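Local structure of uncharacterized protein (Bacteroides caccae, 4L7A) at residues 189-194 and 199-204. The protein is of unknown function but is probably a zinc-dependent peptidase of the metallopeptidase clan that carries the HExxH motif. Numbering follows the deposited sequence.
Sequences PYAGSK and IAEVTA
Tyr190 meets Glu201 edge-on: CD of Glu201 lies at the edge of the Tyr190 ring, near its plane, 4.0 Å from CD2. With CG anti to the backbone N (chi1 -167°), that edge lies alongside the bent end of Glu201, and the side chains cross at about a right angle. A broad aromatic suits this place, since Trp173 also meets the ring edge-to-face. Ala191 follows, a methyl small enough to let the loop lie close to the helix: its CB rests 3.7 Å from CB of Glu201.

A long, bendable acid suits position 201: CB and CG pack on Ala191, while OE1 takes a hydrogen bond from OG1 of Thr188 and a salt bridge from NZ of Lys140, and OE2 a hydrogen bond from ND1 of His144. His144 opens the HExxH sequence and is presumably a zinc ligand; Glu201 probably orients it, like the aspartate one turn beyond the glutamate ligand in thermolysin, whose counterpart, probably the third ligand, is Glu197. With alanine in its place, ND1 of His144 is likely to lose the acceptor that helps fix its rotation, and Lys140 this charged mate.

At Gly192 a side chain would crowd O of Pro189. Ser193, a short hydroxyl residue, folds OG back to O of Tyr190 at 2.5 Å, and its N binds the same oxygen, pinning the turn. Lys194 N-caps helix 195-208, its NZ salt-bridged to Glu197.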
loop_
_atom_site.group_PDB
_atom_site.type_symbol
_atom_site.label_atom_id
_atom_site.label_comp_id
_atom_site.label_asym_id
_atom_site.label_seq_id
_atom_site.Cartn_x
_atom_site.Cartn_y
_atom_site.Cartn_z
ATOM N N PRO A 189 -12.755 3.615 10.081
ATOM C CA PRO A 189 -14.172 3.403 9.698
ATOM C C PRO A 189 -14.356 2.275 8.725
ATOM O O PRO A 189 -15.263 1.457 8.896
ATOM C CB PRO A 189 -14.541 4.723 9.023
ATOM C CG PRO A 189 -13.718 5.735 9.789
ATOM C CD PRO A 189 -12.380 5.034 10.033
ATOM N N TYR A 190 -13.490 2.200 7.710
ATOM C CA TYR A 190 -13.566 1.132 6.701
ATOM C C TYR A 190 -13.381 -0.278 7.252
ATOM O O TYR A 190 -14.000 -1.230 6.773
ATOM C CB TYR A 190 -12.523 1.398 5.603
ATOM C CG TYR A 190 -12.703 0.578 4.380
ATOM C CD1 TYR A 190 -13.913 0.510 3.745
ATOM C CD2 TYR A 190 -11.652 -0.039 3.791
ATOM C CE1 TYR A 190 -14.066 -0.224 2.591
ATOM C CE2 TYR A 190 -11.813 -0.794 2.624
ATOM C CZ TYR A 190 -12.978 -0.862 2.041
ATOM O OH TYR A 190 -13.117 -1.585 0.870
ATOM N N ALA A 191 -12.570 -0.412 8.283
ATOM C CA ALA A 191 -12.414 -1.702 8.987
ATOM C C ALA A 191 -13.701 -2.167 9.635
ATOM O O ALA A 191 -13.946 -3.376 9.751
ATOM C CB ALA A 191 -11.336 -1.625 10.014
ATOM N N GLY A 192 -14.556 -1.226 9.986
ATOM C CA GLY A 192 -15.884 -1.534 10.498
ATOM C C GLY A 192 -16.936 -1.942 9.424
ATOM O O GLY A 192 -18.126 -2.004 9.732
ATOM N N SER A 193 -16.540 -2.192 8.174
ATOM C CA SER A 193 -17.536 -2.546 7.157
ATOM C C SER A 193 -17.845 -4.070 7.157
ATOM O O SER A 193 -18.994 -4.502 7.300
ATOM C CB SER A 193 -17.045 -2.098 5.764
ATOM O OG SER A 193 -15.731 -2.570 5.481
ATOM N N LYS A 194 -16.791 -4.870 6.999
ATOM C CA LYS A 194 -16.913 -6.289 6.807
ATOM C C LYS A 194 -15.629 -6.944 7.362
ATOM O O LYS A 194 -14.531 -6.369 7.231
ATOM C CB LYS A 194 -17.038 -6.441 5.274
ATOM C CG LYS A 194 -17.814 -7.538 4.719
ATOM C CD LYS A 194 -18.435 -7.209 3.327
ATOM C CE LYS A 194 -17.491 -6.816 2.165
ATOM N NZ LYS A 194 -16.449 -7.832 1.644
ATOM N N ILE A 199 -9.626 -7.195 8.662
ATOM C CA ILE A 199 -8.329 -7.763 8.776
ATOM C C ILE A 199 -7.301 -7.131 7.773
ATOM O O ILE A 199 -6.131 -6.939 8.149
ATOM C CB ILE A 199 -8.383 -9.274 8.720
ATOM C CG1 ILE A 199 -6.998 -9.818 9.024
ATOM C CG2 ILE A 199 -8.976 -9.806 7.385
ATOM C CD1 ILE A 199 -6.950 -11.328 9.147
ATOM N N ALA A 200 -7.719 -6.749 6.554
ATOM C CA ALA A 200 -6.817 -6.063 5.645
ATOM C C ALA A 200 -6.382 -4.695 6.224
ATOM O O ALA A 200 -5.232 -4.311 6.074
ATOM C CB ALA A 200 -7.435 -5.869 4.234
ATOM N N GLU A 201 -7.304 -4.014 6.914
ATOM C CA GLU A 201 -7.024 -2.718 7.537
ATOM C C GLU A 201 -6.116 -2.839 8.744
ATOM O O GLU A 201 -5.221 -2.008 8.923
ATOM C CB GLU A 201 -8.305 -2.019 7.952
ATOM C CG GLU A 201 -9.128 -1.422 6.772
ATOM C CD GLU A 201 -8.437 -0.189 6.175
ATOM O OE1 GLU A 201 -8.654 0.904 6.741
ATOM O OE2 GLU A 201 -7.659 -0.321 5.196
ATOM N N VAL A 202 -6.337 -3.847 9.578
ATOM C CA VAL A 202 -5.470 -4.035 10.733
ATOM C C VAL A 202 -4.061 -4.235 10.230
ATOM O O VAL A 202 -3.148 -3.609 10.679
ATOM C CB VAL A 202 -5.965 -5.175 11.625
ATOM C CG1 VAL A 202 -4.915 -5.546 12.674
ATOM C CG2 VAL A 202 -7.256 -4.782 12.293
ATOM N N THR A 203 -3.881 -5.087 9.237
ATOM C CA THR A 203 -2.570 -5.366 8.669
ATOM C C THR A 203 -1.910 -4.126 8.058
ATOM O O THR A 203 -0.747 -3.810 8.342
ATOM C CB THR A 203 -2.697 -6.452 7.544
ATOM O OG1 THR A 203 -3.416 -7.604 8.014
ATOM C CG2 THR A 203 -1.322 -6.888 7.052
ATOM N N ALA A 204 -2.658 -3.387 7.218
ATOM C CA ALA A 204 -2.148 -2.214 6.536
ATOM C C ALA A 204 -1.873 -1.052 7.490
ATOM O O ALA A 204 -0.879 -0.305 7.296
ATOM C CB ALA A 204 -3.122 -1.750 5.491
#